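Local atomic coordinates of putative peroxiredoxin MT2298 (Mycobacterium tuberculosis, PDB entry 5C04), a protein that probably reduces hydrogen peroxide and organic hydroperoxides to water and alcohols with a thiol, drawing its electrons from mycoredoxin. Residues L34-H38 against V101-V107; P74-H78 against P90-D94; R129-M133 against L144-A148; I114-T119 against E132-E138; R28-L34 against V121-G126. The protein carries 1 engineered substitution. All blocks are in the same frame, centred on the assembly; numbering follows the deposited sequence. Where two conformers were deposited one is given.

Interaction 1 (L34-H38 against V101-V107); sequences LLVFH and VSQAYGV. Engineered in segment 34-38: His-38 (natural residue Phe).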
# COMPACT_ATOMS: atom_id res chain seq x y z
N LEU A 34 -15.83 0.21 -17.13
CA LEU A 34 -16.29 0.21 -15.75
C LEU A 34 -15.07 0.46 -14.88
O LEU A 34 -14.11 -0.33 -14.90
CB LEU A 34 -16.89 -1.15 -15.38
CG LEU A 34 -17.42 -1.29 -13.96
CD1 LEU A 34 -18.64 -0.43 -13.69
CD2 LEU A 34 -17.71 -2.75 -13.65
N LEU A 35 -15.12 1.55 -14.14
CA LEU A 35 -14.07 1.91 -13.15
C LEU A 35 -14.58 1.59 -11.76
O LEU A 35 -15.56 2.20 -11.30
CB LEU A 35 -13.74 3.40 -13.21
CG LEU A 35 -13.27 3.92 -14.57
CD1 LEU A 35 -13.00 5.41 -14.49
CD2 LEU A 35 -12.06 3.17 -15.07
N VAL A 36 -13.92 0.62 -11.10
CA VAL A 36 -14.30 0.21 -9.74
C VAL A 36 -13.21 0.67 -8.76
O VAL A 36 -12.20 -0.03 -8.52
CB VAL A 36 -14.54 -1.32 -9.64
CG1 VAL A 36 -15.01 -1.69 -8.24
CG2 VAL A 36 -15.56 -1.78 -10.73
N PHE A 37 -13.41 1.85 -8.21
CA PHE A 37 -12.53 2.34 -7.11
C PHE A 37 -12.87 1.57 -5.86
O PHE A 37 -14.04 1.31 -5.58
CB PHE A 37 -12.73 3.84 -6.88
CG PHE A 37 -12.19 4.70 -7.99
CD1 PHE A 37 -12.97 5.04 -9.09
CD2 PHE A 37 -10.90 5.22 -7.91
CE1 PHE A 37 -12.48 5.86 -10.10
CE2 PHE A 37 -10.41 6.05 -8.91
CZ PHE A 37 -11.19 6.35 -10.01
N HIS A 38 -11.86 1.23 -5.06
CA HIS A 38 -12.14 0.56 -3.79
C HIS A 38 -11.04 0.84 -2.78
O HIS A 38 -9.91 1.15 -3.17
CB HIS A 38 -12.37 -0.94 -3.98
CG HIS A 38 -11.16 -1.67 -4.38
ND1 HIS A 38 -10.37 -2.32 -3.45
CD2 HIS A 38 -10.52 -1.79 -5.57
CE1 HIS A 38 -9.33 -2.85 -4.07
NE2 HIS A 38 -9.40 -2.55 -5.34
N VAL A 101 -5.65 9.88 -8.78
CA VAL A 101 -6.76 9.57 -9.72
C VAL A 101 -8.07 9.57 -8.96
O VAL A 101 -9.08 10.14 -9.41
CB VAL A 101 -6.52 8.28 -10.50
CG1 VAL A 101 -7.70 7.99 -11.41
CG2 VAL A 101 -5.23 8.42 -11.31
N SER A 102 -8.09 8.94 -7.79
CA SER A 102 -9.26 8.95 -6.93
C SER A 102 -9.75 10.39 -6.64
O SER A 102 -10.95 10.69 -6.70
CB SER A 102 -8.97 8.17 -5.64
OG SER A 102 -8.59 6.84 -5.92
N GLN A 103 -8.80 11.28 -6.36
CA GLN A 103 -9.11 12.69 -6.14
C GLN A 103 -9.69 13.36 -7.39
O GLN A 103 -10.63 14.13 -7.28
CB GLN A 103 -7.87 13.46 -5.70
CG GLN A 103 -7.42 13.15 -4.30
CD GLN A 103 -6.14 13.90 -3.96
OE1 GLN A 103 -5.23 14.00 -4.78
NE2 GLN A 103 -6.08 14.44 -2.75
N ALA A 104 -9.10 13.07 -8.56
CA ALA A 104 -9.61 13.62 -9.84
C ALA A 104 -11.03 13.23 -10.11
O ALA A 104 -11.77 13.98 -10.79
CB ALA A 104 -8.74 13.15 -11.00
N TYR A 105 -11.44 12.03 -9.67
CA TYR A 105 -12.80 11.57 -9.85
C TYR A 105 -13.72 11.97 -8.69
O TYR A 105 -14.93 11.72 -8.76
CB TYR A 105 -12.84 10.03 -10.09
CG TYR A 105 -12.51 9.64 -11.51
CD1 TYR A 105 -11.20 9.64 -11.99
CD2 TYR A 105 -13.54 9.31 -12.41
CE1 TYR A 105 -10.90 9.32 -13.32
CE2 TYR A 105 -13.25 8.95 -13.72
CZ TYR A 105 -11.94 8.99 -14.18
OH TYR A 105 -11.61 8.66 -15.48
N GLY A 106 -13.16 12.60 -7.66
CA GLY A 106 -13.92 13.09 -6.52
C GLY A 106 -14.34 12.01 -5.54
O GLY A 106 -15.28 12.18 -4.79
N VAL A 107 -13.60 10.90 -5.51
CA VAL A 107 -14.00 9.78 -4.65
C VAL A 107 -12.91 9.37 -3.67
O VAL A 107 -12.94 8.24 -3.18
CB VAL A 107 -14.45 8.56 -5.49
CG1 VAL A 107 -15.68 8.92 -6.31
CG2 VAL A 107 -13.33 8.06 -6.38

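Interaction 2 (P74-H78 against P90-D94); sequences PPPTH and PLLSD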
# COMPACT_ATOMS: atom_id res chain seq x y z
N PRO A 74 0.20 -0.51 -4.26
CA PRO A 74 1.16 -0.66 -5.33
C PRO A 74 1.05 -2.01 -6.03
O PRO A 74 0.43 -2.94 -5.52
CB PRO A 74 2.49 -0.50 -4.61
CG PRO A 74 2.23 -1.09 -3.27
CD PRO A 74 0.79 -0.78 -2.94
N PRO A 75 1.70 -2.15 -7.20
CA PRO A 75 1.51 -3.39 -7.94
C PRO A 75 1.85 -4.68 -7.22
O PRO A 75 1.15 -5.64 -7.40
CB PRO A 75 2.35 -3.19 -9.22
CG PRO A 75 2.35 -1.72 -9.39
CD PRO A 75 2.40 -1.14 -7.98
N PRO A 76 2.92 -4.73 -6.39
CA PRO A 76 3.20 -6.03 -5.74
C PRO A 76 2.07 -6.50 -4.81
O PRO A 76 1.83 -7.70 -4.70
CB PRO A 76 4.49 -5.76 -4.94
CG PRO A 76 5.16 -4.66 -5.70
CD PRO A 76 4.03 -3.78 -6.19
N THR A 77 1.42 -5.56 -4.11
CA THR A 77 0.26 -5.92 -3.32
C THR A 77 -0.83 -6.52 -4.18
O THR A 77 -1.43 -7.56 -3.84
CB THR A 77 -0.27 -4.69 -2.57
OG1 THR A 77 0.72 -4.30 -1.59
CG2 THR A 77 -1.58 -4.95 -1.86
N HIS A 78 -1.12 -5.82 -5.27
CA HIS A 78 -2.19 -6.25 -6.17
C HIS A 78 -1.86 -7.54 -6.90
O HIS A 78 -2.77 -8.34 -7.12
CB HIS A 78 -2.54 -5.13 -7.12
CG HIS A 78 -3.19 -3.97 -6.44
ND1 HIS A 78 -3.28 -2.73 -7.01
CD2 HIS A 78 -3.75 -3.86 -5.21
CE1 HIS A 78 -3.89 -1.90 -6.18
NE2 HIS A 78 -4.18 -2.56 -5.08
N PRO A 90 -7.59 -6.18 -14.73
CA PRO A 90 -6.58 -5.26 -14.21
C PRO A 90 -6.97 -4.62 -12.88
O PRO A 90 -8.08 -4.10 -12.73
CB PRO A 90 -6.47 -4.17 -15.30
CG PRO A 90 -7.09 -4.78 -16.51
CD PRO A 90 -8.15 -5.70 -16.02
N LEU A 91 -6.03 -4.68 -11.94
CA LEU A 91 -6.06 -3.92 -10.69
C LEU A 91 -5.01 -2.87 -10.87
O LEU A 91 -3.84 -3.21 -11.10
CB LEU A 91 -5.70 -4.79 -9.52
CG LEU A 91 -6.79 -5.73 -8.99
CD1 LEU A 91 -7.09 -6.90 -9.89
CD2 LEU A 91 -6.39 -6.28 -7.63
N LEU A 92 -5.43 -1.60 -10.80
CA LEU A 92 -4.55 -0.46 -11.05
C LEU A 92 -4.13 0.22 -9.78
O LEU A 92 -4.92 0.31 -8.83
CB LEU A 92 -5.22 0.56 -11.94
CG LEU A 92 -5.77 0.03 -13.25
CD1 LEU A 92 -6.21 1.22 -14.09
CD2 LEU A 92 -4.78 -0.85 -14.01
N SER A 93 -2.89 0.72 -9.78
CA SER A 93 -2.28 1.32 -8.58
C SER A 93 -2.33 2.84 -8.57
O SER A 93 -1.58 3.48 -9.32
CB SER A 93 -0.82 0.89 -8.47
OG SER A 93 -0.73 -0.47 -8.16
N ASP A 94 -3.19 3.40 -7.73
CA ASP A 94 -3.28 4.85 -7.53
C ASP A 94 -2.37 5.21 -6.32
O ASP A 94 -2.81 5.81 -5.34
CB ASP A 94 -4.76 5.23 -7.31
CG ASP A 94 -5.02 6.73 -7.40
OD1 ASP A 94 -4.20 7.49 -8.00
OD2 ASP A 94 -6.06 7.18 -6.86
O HOH W 1 -1.71 -2.74 -9.36

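Interaction 3 (R129-M133 against L144-A148); sequences RFAEM and LWTDA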
# COMPACT_ATOMS: atom_id res chain seq x y z
N ARG A 129 -21.28 8.05 -17.86
CA ARG A 129 -22.70 7.74 -18.08
C ARG A 129 -23.37 7.11 -16.86
O ARG A 129 -24.60 6.97 -16.82
CB ARG A 129 -22.83 6.80 -19.28
CG ARG A 129 -22.35 7.42 -20.59
CD ARG A 129 -23.17 8.64 -21.01
NE ARG A 129 -22.64 9.28 -22.22
CZ ARG A 129 -23.09 10.44 -22.71
NH1 ARG A 129 -24.09 11.08 -22.12
NH2 ARG A 129 -22.54 10.95 -23.82
N PHE A 130 -22.55 6.70 -15.88
CA PHE A 130 -23.02 6.18 -14.62
C PHE A 130 -21.99 6.63 -13.58
O PHE A 130 -20.79 6.64 -13.87
CB PHE A 130 -23.09 4.65 -14.66
CG PHE A 130 -23.39 4.02 -13.34
CD1 PHE A 130 -24.68 3.93 -12.85
CD2 PHE A 130 -22.36 3.52 -12.54
CE1 PHE A 130 -24.95 3.34 -11.62
CE2 PHE A 130 -22.62 2.96 -11.32
CZ PHE A 130 -23.89 2.88 -10.83
N ALA A 131 -22.48 7.00 -12.39
CA ALA A 131 -21.61 7.49 -11.32
C ALA A 131 -22.22 7.24 -9.96
O ALA A 131 -23.36 7.63 -9.71
CB ALA A 131 -21.29 8.97 -11.50
N GLU A 132 -21.46 6.61 -9.06
CA GLU A 132 -21.92 6.46 -7.70
C GLU A 132 -20.72 6.52 -6.77
O GLU A 132 -19.57 6.29 -7.21
CB GLU A 132 -22.64 5.14 -7.49
CG GLU A 132 -21.71 3.93 -7.54
CD GLU A 132 -22.37 2.58 -7.38
OE1 GLU A 132 -23.58 2.50 -7.05
OE2 GLU A 132 -21.64 1.56 -7.58
N MET A 133 -20.99 6.80 -5.50
CA MET A 133 -19.96 6.69 -4.47
C MET A 133 -20.55 6.28 -3.15
O MET A 133 -21.33 7.03 -2.56
CB MET A 133 -19.18 7.99 -4.29
CG MET A 133 -17.89 7.81 -3.49
SD MET A 133 -17.16 9.34 -2.88
CE MET A 133 -18.29 9.82 -1.58
N LEU A 144 -26.57 -2.49 -10.84
CA LEU A 144 -26.55 -1.17 -11.43
C LEU A 144 -25.43 -1.07 -12.48
O LEU A 144 -25.53 -0.39 -13.49
CB LEU A 144 -26.40 -0.11 -10.34
CG LEU A 144 -27.36 -0.19 -9.13
CD1 LEU A 144 -27.00 0.87 -8.09
CD2 LEU A 144 -28.81 -0.06 -9.53
N TRP A 145 -24.32 -1.76 -12.20
CA TRP A 145 -23.20 -1.74 -13.10
C TRP A 145 -23.48 -2.45 -14.41
O TRP A 145 -23.24 -1.92 -15.46
CB TRP A 145 -21.98 -2.44 -12.46
CG TRP A 145 -21.57 -1.96 -11.09
CD1 TRP A 145 -22.07 -0.90 -10.35
CD2 TRP A 145 -20.50 -2.51 -10.30
NE1 TRP A 145 -21.41 -0.81 -9.14
CE2 TRP A 145 -20.42 -1.77 -9.10
CE3 TRP A 145 -19.61 -3.57 -10.50
CZ2 TRP A 145 -19.47 -2.04 -8.12
CZ3 TRP A 145 -18.67 -3.83 -9.53
CH2 TRP A 145 -18.63 -3.09 -8.35
N THR A 146 -24.00 -3.67 -14.31
CA THR A 146 -24.37 -4.40 -15.51
C THR A 146 -25.46 -3.65 -16.29
O THR A 146 -25.40 -3.59 -17.50
CB THR A 146 -24.84 -5.83 -15.21
OG1 THR A 146 -25.90 -5.80 -14.26
CG2 THR A 146 -23.73 -6.67 -14.64
N ASP A 147 -26.43 -3.06 -15.59
CA ASP A 147 -27.47 -2.29 -16.28
C ASP A 147 -26.90 -1.11 -17.05
O ASP A 147 -27.30 -0.82 -18.17
CB ASP A 147 -28.50 -1.78 -15.27
CG ASP A 147 -29.54 -0.91 -15.92
OD1 ASP A 147 -30.37 -1.47 -16.66
OD2 ASP A 147 -29.48 0.33 -15.75
N ALA A 148 -25.95 -0.40 -16.43
CA ALA A 148 -25.33 0.75 -17.04
C ALA A 148 -24.57 0.39 -18.32
O ALA A 148 -24.64 1.08 -19.33
CB ALA A 148 -24.39 1.43 -16.03

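Interaction 4 (I114-T119 against E132-E138); sequences IANRGT and EMKQPGE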
# COMPACT_ATOMS: atom_id res chain seq x y z
N ILE A 114 -7.65 6.55 1.53
CA ILE A 114 -8.09 5.50 0.62
C ILE A 114 -9.17 6.03 -0.30
O ILE A 114 -9.86 7.00 0.02
CB ILE A 114 -8.65 4.29 1.41
CG1 ILE A 114 -9.79 4.74 2.35
CG2 ILE A 114 -7.54 3.55 2.14
CD1 ILE A 114 -10.43 3.67 3.18
N ALA A 115 -9.38 5.35 -1.43
CA ALA A 115 -10.56 5.63 -2.25
C ALA A 115 -11.78 5.11 -1.51
O ALA A 115 -11.74 4.04 -0.87
CB ALA A 115 -10.44 4.99 -3.61
N ASN A 116 -12.88 5.88 -1.59
CA ASN A 116 -14.19 5.37 -1.28
C ASN A 116 -14.63 4.42 -2.37
O ASN A 116 -13.91 4.18 -3.34
CB ASN A 116 -15.18 6.56 -1.11
CG ASN A 116 -14.90 7.38 0.14
OD1 ASN A 116 -14.65 6.84 1.20
ND2 ASN A 116 -14.95 8.71 0.01
N ARG A 117 -15.84 3.86 -2.20
CA ARG A 117 -16.38 2.91 -3.16
C ARG A 117 -17.05 3.65 -4.32
O ARG A 117 -18.29 3.68 -4.44
CB ARG A 117 -17.33 1.91 -2.46
CG ARG A 117 -16.59 1.06 -1.44
CD ARG A 117 -17.40 -0.13 -0.88
NE ARG A 117 -16.70 -0.61 0.30
CZ ARG A 117 -15.59 -1.34 0.30
NH1 ARG A 117 -15.12 -1.82 -0.83
NH2 ARG A 117 -14.93 -1.55 1.44
N GLY A 118 -16.22 4.28 -5.13
CA GLY A 118 -16.66 5.03 -6.31
C GLY A 118 -16.75 4.11 -7.50
O GLY A 118 -15.89 3.25 -7.71
N THR A 119 -17.79 4.27 -8.32
CA THR A 119 -17.90 3.48 -9.53
C THR A 119 -18.36 4.38 -10.66
O THR A 119 -19.25 5.20 -10.47
CB THR A 119 -18.97 2.36 -9.41
OG1 THR A 119 -19.01 1.83 -8.09
CG2 THR A 119 -18.73 1.28 -10.47
N GLU A 132 -21.46 6.61 -9.06
CA GLU A 132 -21.92 6.46 -7.70
C GLU A 132 -20.72 6.52 -6.77
O GLU A 132 -19.57 6.29 -7.21
CB GLU A 132 -22.64 5.14 -7.49
CG GLU A 132 -21.71 3.93 -7.54
CD GLU A 132 -22.37 2.58 -7.38
OE1 GLU A 132 -23.58 2.50 -7.05
OE2 GLU A 132 -21.64 1.56 -7.58
N MET A 133 -20.99 6.80 -5.50
CA MET A 133 -19.96 6.69 -4.47
C MET A 133 -20.55 6.28 -3.15
O MET A 133 -21.33 7.03 -2.56
CB MET A 133 -19.18 7.99 -4.29
CG MET A 133 -17.89 7.81 -3.49
SD MET A 133 -17.16 9.34 -2.88
CE MET A 133 -18.29 9.82 -1.58
N LYS A 134 -20.18 5.09 -2.69
CA LYS A 134 -20.55 4.60 -1.38
C LYS A 134 -19.38 4.71 -0.40
O LYS A 134 -18.21 4.83 -0.81
CB LYS A 134 -21.07 3.16 -1.48
CG LYS A 134 -22.24 3.00 -2.45
CD LYS A 134 -23.41 3.89 -2.07
CE LYS A 134 -24.68 3.48 -2.79
NZ LYS A 134 -24.49 3.58 -4.26
N GLN A 135 -19.68 4.66 0.89
CA GLN A 135 -18.65 4.72 1.91
C GLN A 135 -17.91 3.39 2.07
O GLN A 135 -18.37 2.33 1.60
CB GLN A 135 -19.26 5.16 3.24
CG GLN A 135 -19.85 6.57 3.21
CD GLN A 135 -18.80 7.63 2.94
OE1 GLN A 135 -17.80 7.73 3.64
NE2 GLN A 135 -19.01 8.42 1.89
N PRO A 136 -16.74 3.42 2.72
CA PRO A 136 -15.98 2.17 2.87
C PRO A 136 -16.74 1.06 3.59
O PRO A 136 -16.53 -0.12 3.32
CB PRO A 136 -14.73 2.61 3.64
CG PRO A 136 -14.54 4.03 3.23
CD PRO A 136 -15.94 4.58 3.12
N GLY A 137 -17.64 1.43 4.49
CA GLY A 137 -18.42 0.44 5.21
C GLY A 137 -19.65 -0.09 4.51
O GLY A 137 -20.33 -0.95 5.07
N GLU A 138 -19.93 0.40 3.30
CA GLU A 138 -21.07 0.02 2.51
C GLU A 138 -20.66 -0.97 1.42
O GLU A 138 -19.46 -1.14 1.16
CB GLU A 138 -21.70 1.24 1.86
CG GLU A 138 -22.37 2.19 2.86
CD GLU A 138 -23.04 3.34 2.15
OE1 GLU A 138 -22.33 4.29 1.75
OE2 GLU A 138 -24.29 3.29 2.00

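Interaction 5 (R28-L34 against V121-G126); sequences RGAKNVL and VVDRSG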
# COMPACT_ATOMS: atom_id res chain seq x y z
N ARG A 28 -11.02 4.35 -25.86
CA ARG A 28 -11.92 5.19 -26.65
C ARG A 28 -12.16 4.64 -28.03
O ARG A 28 -11.23 4.17 -28.69
CB ARG A 28 -11.43 6.63 -26.76
CG ARG A 28 -11.75 7.44 -25.52
CD ARG A 28 -11.78 8.91 -25.86
NE ARG A 28 -11.77 9.73 -24.65
CZ ARG A 28 -11.76 11.05 -24.65
NH1 ARG A 28 -11.77 11.72 -25.79
NH2 ARG A 28 -11.75 11.72 -23.49
N GLY A 29 -13.42 4.68 -28.44
CA GLY A 29 -13.86 4.18 -29.73
C GLY A 29 -14.04 2.68 -29.78
O GLY A 29 -14.55 2.16 -30.78
N ALA A 30 -13.66 1.97 -28.71
CA ALA A 30 -13.66 0.51 -28.70
C ALA A 30 -14.56 -0.08 -27.62
O ALA A 30 -15.43 -0.90 -27.90
CB ALA A 30 -12.24 -0.00 -28.53
N LYS A 31 -14.35 0.34 -26.37
CA LYS A 31 -15.07 -0.23 -25.23
C LYS A 31 -15.60 0.81 -24.26
O LYS A 31 -14.99 1.87 -24.04
CB LYS A 31 -14.15 -1.19 -24.49
CG LYS A 31 -13.72 -2.39 -25.32
CD LYS A 31 -12.85 -3.33 -24.51
CE LYS A 31 -12.17 -4.37 -25.38
NZ LYS A 31 -13.14 -5.40 -25.82
N ASN A 32 -16.75 0.49 -23.67
CA ASN A 32 -17.21 1.13 -22.44
C ASN A 32 -16.36 0.59 -21.29
O ASN A 32 -16.01 -0.59 -21.27
CB ASN A 32 -18.69 0.84 -22.19
CG ASN A 32 -19.55 1.23 -23.37
OD1 ASN A 32 -19.55 2.39 -23.77
ND2 ASN A 32 -20.25 0.26 -23.95
N VAL A 33 -16.05 1.47 -20.35
CA VAL A 33 -15.15 1.12 -19.25
C VAL A 33 -15.84 1.29 -17.92
O VAL A 33 -16.32 2.38 -17.58
CB VAL A 33 -13.86 1.96 -19.28
CG1 VAL A 33 -12.89 1.48 -18.19
CG2 VAL A 33 -13.16 1.91 -20.63
N LEU A 34 -15.83 0.21 -17.13
CA LEU A 34 -16.29 0.21 -15.75
C LEU A 34 -15.07 0.46 -14.88
O LEU A 34 -14.11 -0.33 -14.90
CB LEU A 34 -16.89 -1.15 -15.38
CG LEU A 34 -17.42 -1.29 -13.96
CD1 LEU A 34 -18.64 -0.43 -13.69
CD2 LEU A 34 -17.71 -2.75 -13.65
N VAL A 121 -19.08 4.38 -15.13
CA VAL A 121 -19.02 3.80 -16.45
C VAL A 121 -18.72 4.93 -17.42
O VAL A 121 -19.38 5.99 -17.39
CB VAL A 121 -20.32 3.08 -16.83
CG1 VAL A 121 -20.24 2.66 -18.30
CG2 VAL A 121 -20.58 1.90 -15.92
N VAL A 122 -17.68 4.72 -18.23
CA VAL A 122 -17.20 5.68 -19.21
C VAL A 122 -17.58 5.15 -20.57
O VAL A 122 -17.27 4.00 -20.91
CB VAL A 122 -15.66 5.87 -19.14
CG1 VAL A 122 -15.20 6.94 -20.11
CG2 VAL A 122 -15.22 6.22 -17.74
N ASP A 123 -18.27 5.96 -21.38
CA ASP A 123 -18.69 5.44 -22.67
C ASP A 123 -17.54 5.51 -23.68
O ASP A 123 -16.43 5.94 -23.35
CB ASP A 123 -19.99 6.11 -23.16
CG ASP A 123 -19.81 7.54 -23.62
OD1 ASP A 123 -18.67 8.03 -23.81
OD2 ASP A 123 -20.86 8.19 -23.83
N ARG A 124 -17.81 5.12 -24.92
CA ARG A 124 -16.77 5.02 -25.93
C ARG A 124 -16.22 6.38 -26.38
O ARG A 124 -15.19 6.45 -27.04
CB ARG A 124 -17.27 4.23 -27.14
CG ARG A 124 -17.46 2.75 -26.88
CD ARG A 124 -17.87 2.02 -28.15
NE ARG A 124 -19.24 2.34 -28.55
CZ ARG A 124 -20.30 1.60 -28.24
NH1 ARG A 124 -21.51 1.97 -28.66
NH2 ARG A 124 -20.17 0.49 -27.53
N SER A 125 -16.90 7.46 -26.00
CA SER A 125 -16.44 8.81 -26.29
C SER A 125 -15.82 9.49 -25.06
O SER A 125 -15.47 10.66 -25.12
CB SER A 125 -17.59 9.68 -26.80
OG SER A 125 -18.44 10.06 -25.73
N GLY A 126 -15.70 8.77 -23.94
CA GLY A 126 -15.03 9.31 -22.75
C GLY A 126 -15.91 10.08 -21.78
O GLY A 126 -15.40 10.80 -20.91
O HOH W 2 -12.47 10.46 -20.97
O HOH W 3 -14.10 4.48 -23.65
O HOH W 4 -20.46 3.86 -25.73

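Interaction 1 (L34-H38 against V101-V107)
Strand 32-37 comes nearest the last turn of helix 100-104 where Phe-37 faces Ser-102, their CA atoms 7.4 Å apart, which leaves room for one layer of side chains and no backbone bond. Phe-37 is the main side chain the strand puts into that layer. CG2 of Val-107 sits over one face of its ring, 4.0 Å from the centroid and only 14° off the ring normal, a CH-pi contact. Chi1 of -62° at Val-107 wedges this methyl between its own backbone N and carbonyl carbon, aimed at the phenyl face. CG1 of Val-101 meets the ring at its edge, 4.1 Å from CZ. The phenyl and Tyr-105 rings lean together obliquely, planes at 47°, with Phe-37 CZ 3.8 Å from Tyr-105 CD1. In this thioredoxin-fold domain the contact seats a short helix against a central strand of the sheet. The helix ends in a Schellman motif, in which Gly-106 takes the positive phi that a residue without a side chain adopts easily. Leu-35 CD1 packs 3.6 Å from Tyr-105 CE2, a branched apolar tip suited to an aromatic neighbour. Both hydroxyls are bonded despite the apolar surroundings: Tyr-105 OH to Pro-10 O, and Ser-102 OG to Asp-94 OD2.

Interaction 2 (P74-H78 against P90-D94)
Polar contacts between His-78 and the strand 91-93 run through one water, with no direct hydrogen bond between the segments. The water lies in the plane of the imidazole at its edge, 2.8 Å from His-78 ND1, and donates to Leu-91 O at 2.8 Å and to Ser-93 OG at 2.7 Å. Three partners thus pin the water, which is consistent with a fixed ring rotation; chi1 of -68° sets CG beside the backbone N. Histidine suits the place because ND1 can bond to the water while CB and CG pack on Leu-91. Ser-93 OG has a further hydrogen bond to Gly-73 O. The segments belong to a beta-alpha-beta unit of the thioredoxin fold, in which strand 65-71 leads through helix 75-85 to the parallel strand 91-93, and Pro-74 holds the N-cap position of that helix. Van der Waals contacts fill the rest. His-78 CB lies 4.0 Å from Leu-91 CB, and Leu-91 CD2 approaches the same CB and the ring carbon CG. Ser-93 OG reaches 3.2 Å from Pro-75 CD, close against the first turn of the helix. A proline fits there because the first turn asks for no N-H from it. On another side of this turn Thr-77 packs on Thr-77 of the second subunit.

Interaction 3 (R129-M133 against L144-A148)
Trp-145 NE1 donates to Glu-132 OE2 over 2.8 Å, and this is the one direct hydrogen bond between strand 129-133 and helix 144-148. The acceptor lies at the edge of the indole, in its plane, while the N-H meets the oxygen on its syn side, 30° out of the carboxylate plane. The two flat groups are turned steeply against each other. Next to this bond Phe-130 packs obliquely on the helix: its CB lies 3.7 Å from Ala-148 CB, its CZ 3.9 Å from Leu-144 CB, and its CE2 4.0 Å from Trp-145 CD1. The small methyl of Ala-148 lets the strand come close, with CA atoms of Phe-130 and Ala-148 6.4 Å apart, whereas Leu-144 meets the far end of the phenyl with its CB, its CD1 lying by Glu-132 OE1.

Further out, chi1 of 70° starts the glutamate between its backbone N and carbonyl carbon, and the extended chain beyond carries the carboxylate to the indole. Thr-119 OG1 also binds OE2, and Lys-134 forms a salt bridge with OE1, so both oxygens are held and the negative charge is probably stabilised. The indole itself rests on Leu-34 and Val-36 of strand 32-37. Arg-129 and Phe-130 both face Val-121, a classic beta bulge. A C-terminal helix running nearly antiparallel to the edge strand it covers, at 164°, is the closing arrangement of the thioredoxin fold.

Interaction 4 (I114-T119 against E132-E138)
Arg-117 faces Lys-134, and Thr-119 faces Glu-132, as hydrogen-bonded pairs of an antiparallel hairpin, and here the packing is tight. Between them Gly-118 and Met-133 form a non-hydrogen-bonded pair with CA atoms only 4.1 Å apart, a closeness eased by the missing side chain of glycine. Thr-119 lies alongside Glu-132, and its OG1 donates to the anti lone pair of OE2 at 2.7 Å; a short hydroxyl is well suited to bridging neighbouring strands in this way.

Beyond the strand end, Arg-117 extends from CG to NE and grips Pro-136 O side-on. NE reaches this oxygen at 3.1 Å and NH2 at 2.9 Å, both with the oxygen in the guanidinium plane; NH2 uses a lone pair in the carbonyl plane, whereas NE comes from above it. Two bonds to one atom fix the rotation of the group, and NH1 is left to a salt bridge with Glu-49. Pro-136 also packs against Asn-116, its CD 3.2 Å from OD1, an oxygen bonded to Asn-109; Ile-114 CD1 touches Pro-136 CG more lightly.

On the Met-133 face of the strands, Asn-116 ND2 makes a weak bond of 3.7 Å to SD. The solvent side is at Gln-135 and Gly-137 of the type I turn 135-138, which Glu-138 OE1 ties by accepting from Gln-135 N. Arg-117 also packs against Cys-46, by similarity the active-site cysteine, consistent with the arginine found beside the reactive cysteine in peroxiredoxins.

Interaction 5 (R28-L34 against V121-G126)
Arg-28 lays its guanidinium over the turn 123-126, with Ser-125 O centred above one face and 3.8 Å from CZ. This turn ends the strand 114-122, which pairs antiparallel with strand 32-37 in the central sheet of the thioredoxin fold. At this end of the pairing Val-33 and Val-122 are a hydrogen-bonded pair, with Val-33 N to Val-122 O at 2.9 Å and Val-122 N to Val-33 O at 2.8 Å. Beside them Leu-34 CD1 meets Val-121 CG2 at 3.8 Å; the beta-branched valines suit extended backbone, and the leucine reaches across because its CG stands opposite the backbone N (chi1 180°). Past the strand ends the loops are held by one direct hydrogen bond and by waters. Gly-29 N donates to Arg-124 O at 2.9 Å, and Gly-29 takes a positive phi at ease for want of a side chain. One water donates to both Lys-31 O and Asp-123 O. In the type I turn, Asp-123 OD1 closes an Asx turn with Ser-125 N and also accepts from Ser-125 OG, while OD2 pairs with Arg-129. A second water donates to Asn-32 OD1 at 2.6 Å and accepts from Arg-124 N at 3.0 Å.

All five contacts reach one mixed sheet of the thioredoxin fold. Strand 32-37 serves interactions 1 and 5, which share Leu-34; strand 114-122 serves 4 and 5; strand 128-134 serves 3 and 4. Along the chain, interaction 2 is nested within the loop closed by interaction 1, itself nested within that of interaction 5, whereas interactions 3 and 4 join later parts. Interactions 1 and 4 are close, their centres 9 Å apart, and Phe-37 N bonds to Gly-118 O between them. Interactions 2 and 3 lie on opposite sides of the chain's centre, 23 Å between centres. The shared strands thus join Arg-117, beside the probable active-site cysteine, to the helices packed on the sheet.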